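Local coordinates for protein glycerol dehydratase (Clostridium butyricum, PDB 1R9D) that probably acts as a B12-independent glycyl-radical lyase that dehydrates glycerol, which is bound in this structure, at residues A[637-642]-A[697-702]; A[448-453]-A[547-552]. All coordinates share one frame; numbering follows the deposited sequence.

Interaction 1: A[637-642]-A[697-702]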
# COMPACT_ATOMS: atom_id res chain seq x y z
N PRO A 637 24.54 6.76 12.96
CA PRO A 637 24.81 8.19 13.07
C PRO A 637 25.98 8.74 12.26
O PRO A 637 26.93 8.04 11.95
CB PRO A 637 25.04 8.37 14.57
CG PRO A 637 25.77 7.09 14.92
CD PRO A 637 24.97 6.04 14.17
N GLY A 638 25.87 10.02 11.92
CA GLY A 638 26.92 10.71 11.20
C GLY A 638 27.15 12.01 11.95
O GLY A 638 26.32 12.38 12.79
N LEU A 639 28.25 12.70 11.66
CA LEU A 639 28.57 13.97 12.30
C LEU A 639 29.11 14.95 11.25
O LEU A 639 30.32 15.15 11.15
CB LEU A 639 29.61 13.76 13.42
CG LEU A 639 29.22 12.84 14.58
CD1 LEU A 639 30.46 12.51 15.40
CD2 LEU A 639 28.16 13.50 15.46
N TYR A 640 28.21 15.52 10.45
CA TYR A 640 28.58 16.49 9.42
C TYR A 640 27.46 17.52 9.34
O TYR A 640 26.32 17.22 9.70
CB TYR A 640 28.86 15.80 8.08
CG TYR A 640 27.70 15.14 7.39
CD1 TYR A 640 26.79 15.88 6.64
CD2 TYR A 640 27.54 13.75 7.43
CE1 TYR A 640 25.75 15.26 5.94
CE2 TYR A 640 26.51 13.12 6.74
CZ TYR A 640 25.63 13.87 5.99
OH TYR A 640 24.62 13.24 5.30
N PRO A 641 27.74 18.74 8.84
CA PRO A 641 26.64 19.70 8.82
C PRO A 641 26.19 20.37 7.53
O PRO A 641 25.24 21.15 7.57
CB PRO A 641 27.16 20.75 9.76
CG PRO A 641 28.59 20.91 9.23
CD PRO A 641 29.03 19.46 8.86
N SER A 642 26.85 20.10 6.41
CA SER A 642 26.51 20.81 5.18
C SER A 642 26.71 22.28 5.58
O SER A 642 27.79 22.64 6.06
CB SER A 642 25.06 20.55 4.76
OG SER A 642 24.82 21.09 3.47
N ASN A 697 28.05 6.75 9.44
CA ASN A 697 27.42 7.47 8.35
C ASN A 697 28.37 8.61 7.99
O ASN A 697 28.08 9.42 7.10
CB ASN A 697 26.05 8.02 8.76
CG ASN A 697 25.22 8.41 7.55
OD1 ASN A 697 25.12 7.65 6.59
ND2 ASN A 697 24.60 9.59 7.60
N GLY A 698 29.50 8.67 8.69
CA GLY A 698 30.52 9.67 8.39
C GLY A 698 30.70 10.86 9.31
O GLY A 698 29.76 11.35 9.92
N THR A 699 31.94 11.32 9.42
CA THR A 699 32.26 12.50 10.22
C THR A 699 33.05 13.42 9.30
O THR A 699 33.77 12.96 8.42
CB THR A 699 33.11 12.15 11.47
OG1 THR A 699 34.44 11.78 11.07
CG2 THR A 699 32.48 10.99 12.23
N LEU A 700 32.93 14.73 9.51
CA LEU A 700 33.60 15.70 8.65
C LEU A 700 34.55 16.62 9.41
O LEU A 700 34.16 17.27 10.38
CB LEU A 700 32.53 16.51 7.91
CG LEU A 700 32.95 17.50 6.82
CD1 LEU A 700 31.85 17.59 5.79
CD2 LEU A 700 33.23 18.86 7.43
N PHE A 701 35.79 16.70 8.93
CA PHE A 701 36.80 17.53 9.56
C PHE A 701 37.37 18.56 8.58
O PHE A 701 37.98 18.20 7.58
CB PHE A 701 37.91 16.61 10.11
CG PHE A 701 39.03 17.33 10.82
CD1 PHE A 701 38.82 18.57 11.43
CD2 PHE A 701 40.29 16.75 10.90
CE1 PHE A 701 39.86 19.21 12.11
CE2 PHE A 701 41.34 17.38 11.59
CZ PHE A 701 41.12 18.61 12.19
N ASN A 702 37.15 19.85 8.88
CA ASN A 702 37.63 20.95 8.04
C ASN A 702 38.86 21.62 8.65
O ASN A 702 38.90 21.87 9.85
CB ASN A 702 36.58 22.06 7.92
CG ASN A 702 35.66 21.91 6.73
OD1 ASN A 702 36.10 21.57 5.63
ND2 ASN A 702 34.39 22.22 6.93
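The Tyr640 ring presents its CD2-CE2 edge to the backbone of the opposing loop, where the carbonyl oxygens of Gly698 and Asn697 lie near its plane; Asn697 O is 4.0 Å from Tyr640 CE2. The Asn697 amide plane is turned 40° from the ring, with ND2 4.1 Å from Tyr640 CE2. These two loops run in roughly the same direction and join through a single beta bridge between Leu639 and Thr699. One follows strand 634-635 and the other leads into strand 702-705, so the contact spans two separate sheets, probably the two half-barrels of the PFL-like fold. Tyr640 has CG between the backbone N and the carbonyl carbon (chi1 66°), which brings the ring over beside Gly698, while its CB packs on Leu700 CB at 3.7 Å. Its side chain also comes about 3 Å from bound glycerol. Tyr640 OH and Asn697 ND2 both donate to His446 O, and ND2 also bonds Gln549 OE1. Asn697 O is buried without a polar partner. Asn697 N donates to Pro637 O from above the carbonyl plane, and Leu700 N reaches Leu639 O at 3.1 Å. Between them, Leu639 N meets Gly698 O at 2.7 Å, nearly along the C=O axis.

Interaction 2: A[448-453]-A[547-552]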
# COMPACT_ATOMS: atom_id res chain seq x y z
N SER A 448 19.25 11.62 6.29
CA SER A 448 17.85 11.62 6.68
C SER A 448 17.44 12.72 7.65
O SER A 448 16.25 12.95 7.86
CB SER A 448 17.49 10.25 7.26
OG SER A 448 18.15 10.03 8.50
N ALA A 449 18.41 13.40 8.25
CA ALA A 449 18.09 14.47 9.19
C ALA A 449 19.33 15.16 9.77
O ALA A 449 20.44 14.64 9.68
CB ALA A 449 17.26 13.91 10.34
N PHE A 450 19.12 16.35 10.32
CA PHE A 450 20.18 17.10 10.99
C PHE A 450 19.64 17.30 12.41
O PHE A 450 18.48 17.66 12.59
CB PHE A 450 20.44 18.46 10.33
CG PHE A 450 21.21 18.38 9.04
CD1 PHE A 450 20.59 18.67 7.84
CD2 PHE A 450 22.55 18.03 9.04
CE1 PHE A 450 21.30 18.61 6.64
CE2 PHE A 450 23.27 17.96 7.85
CZ PHE A 450 22.64 18.25 6.64
N PHE A 451 20.50 17.05 13.40
CA PHE A 451 20.12 17.14 14.81
C PHE A 451 21.04 18.14 15.52
O PHE A 451 22.25 18.02 15.45
CB PHE A 451 20.26 15.75 15.43
CG PHE A 451 19.73 15.64 16.82
CD1 PHE A 451 18.43 15.19 17.05
CD2 PHE A 451 20.54 15.94 17.91
CE1 PHE A 451 17.95 15.03 18.35
CE2 PHE A 451 20.07 15.79 19.22
CZ PHE A 451 18.77 15.33 19.44
N ASN A 452 20.44 19.11 16.21
CA ASN A 452 21.21 20.14 16.92
C ASN A 452 21.64 19.69 18.31
O ASN A 452 20.86 19.75 19.26
CB ASN A 452 20.38 21.42 17.03
CG ASN A 452 21.19 22.61 17.51
OD1 ASN A 452 22.16 22.45 18.26
ND2 ASN A 452 20.79 23.81 17.10
N LEU A 453 22.89 19.24 18.43
CA LEU A 453 23.42 18.79 19.71
C LEU A 453 23.47 19.91 20.75
O LEU A 453 23.27 19.66 21.95
CB LEU A 453 24.81 18.20 19.52
CG LEU A 453 24.95 17.00 18.59
CD1 LEU A 453 26.44 16.74 18.35
CD2 LEU A 453 24.27 15.77 19.20
N GLY A 547 20.47 7.34 7.97
CA GLY A 547 21.53 8.11 8.61
C GLY A 547 21.30 9.57 8.97
O GLY A 547 21.37 10.45 8.10
N PRO A 548 21.03 9.87 10.25
CA PRO A 548 20.79 11.22 10.77
C PRO A 548 22.09 11.82 11.32
O PRO A 548 22.89 11.12 11.94
CB PRO A 548 19.73 10.98 11.84
CG PRO A 548 20.20 9.67 12.44
CD PRO A 548 20.62 8.84 11.23
N GLN A 549 22.27 13.12 11.11
CA GLN A 549 23.49 13.84 11.52
C GLN A 549 23.45 14.66 12.79
O GLN A 549 22.49 15.39 13.05
CB GLN A 549 23.92 14.79 10.39
CG GLN A 549 24.67 14.16 9.25
CD GLN A 549 24.09 12.82 8.86
OE1 GLN A 549 24.55 11.78 9.32
NE2 GLN A 549 23.06 12.85 8.02
N GLY A 550 24.52 14.56 13.58
CA GLY A 550 24.63 15.35 14.79
C GLY A 550 25.46 16.58 14.43
O GLY A 550 26.48 16.47 13.75
N VAL A 551 25.00 17.75 14.86
CA VAL A 551 25.69 19.01 14.58
C VAL A 551 26.02 19.74 15.88
O VAL A 551 25.16 19.90 16.74
CB VAL A 551 24.81 19.93 13.71
CG1 VAL A 551 25.56 21.22 13.37
CG2 VAL A 551 24.39 19.19 12.44
N GLY A 552 27.28 20.17 16.01
CA GLY A 552 27.71 20.91 17.20
C GLY A 552 28.64 20.18 18.15
O GLY A 552 28.65 20.46 19.35
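Parallel strands 449-452 and 548-551 pair here within the mixed sheet that probably forms one half-barrel of the PFL-like fold, and the Phe450 side chain on one face comes about 3 Å from bound glycerol. Phe450 is in register with Gln549, Phe451 with Gly550 and Asn452 with Val551. The bonds alternate in the parallel manner: Gln549 N donates to Ala449 O, Phe451 N to Gln549 O at 2.6 Å, Val551 N to Phe451 O at 2.8 Å, and Leu453 N to Val551 O.

On the glycerol-facing side Phe450 CG lies beside the backbone N, anti to the carbonyl carbon (chi1 -76°), which lets ring carbon CD2 meet Gln549 CB at 3.8 Å and Val551 CG2 at 4.0 Å, both obliquely. The ring stands almost perpendicular to the Gln549 amide, at 88°. The Gln549 chain bends at chi2 and folds back along its own strand, so that NE2 donates to Gly547 O at 2.9 Å. Ser448 N reaches that same oxygen at 3.0 Å from the opposite face of its carbonyl plane. Gln549 NE2 also bonds Asp447 OD1.

On the other face Ala449 CB touches Pro548 CB, while Phe451 and Pro548 pack against Met502 of helix 484-516. Leu453 lays CG over Val551 O at 3.4 Å. Asn452 OD1 caps helix 453-461 by accepting from Arg455 N, its ND2 bonds Thr652 OG1, and Gly552 is the N-cap of helix 553-569, with a positive phi that suits glycine.

Gly547 O is thus held from both faces, by Ser448 N and Gln549 NE2. The two NE2 bonds, with OE1 accepting from Asn697 ND2, would fix the rotation of the buried Gln549 amide and leave little doubt which end is oxygen.

Overall arrangement
Both interactions are buried in the core, their centres about 9 Å apart, and both border bound glycerol, one through Tyr640 and the other through Phe450. Interaction 2 is regular parallel pairing inside one sheet, whereas interaction 1 joins irregular loops between that sheet and the one containing strand 702-705, with a single bridge. Segment 637-642 connects them directly: Gly638 O probably accepts a hydrogen bond from Gly550 N at 2.9 Å, so the loop continues the pairing on from 547-552. The chemistry differs accordingly: five backbone bonds, four in regular parallel pairing, against three between the loops. The side-chain amides of the two contacts, Gln549 and Asn697, meet each other.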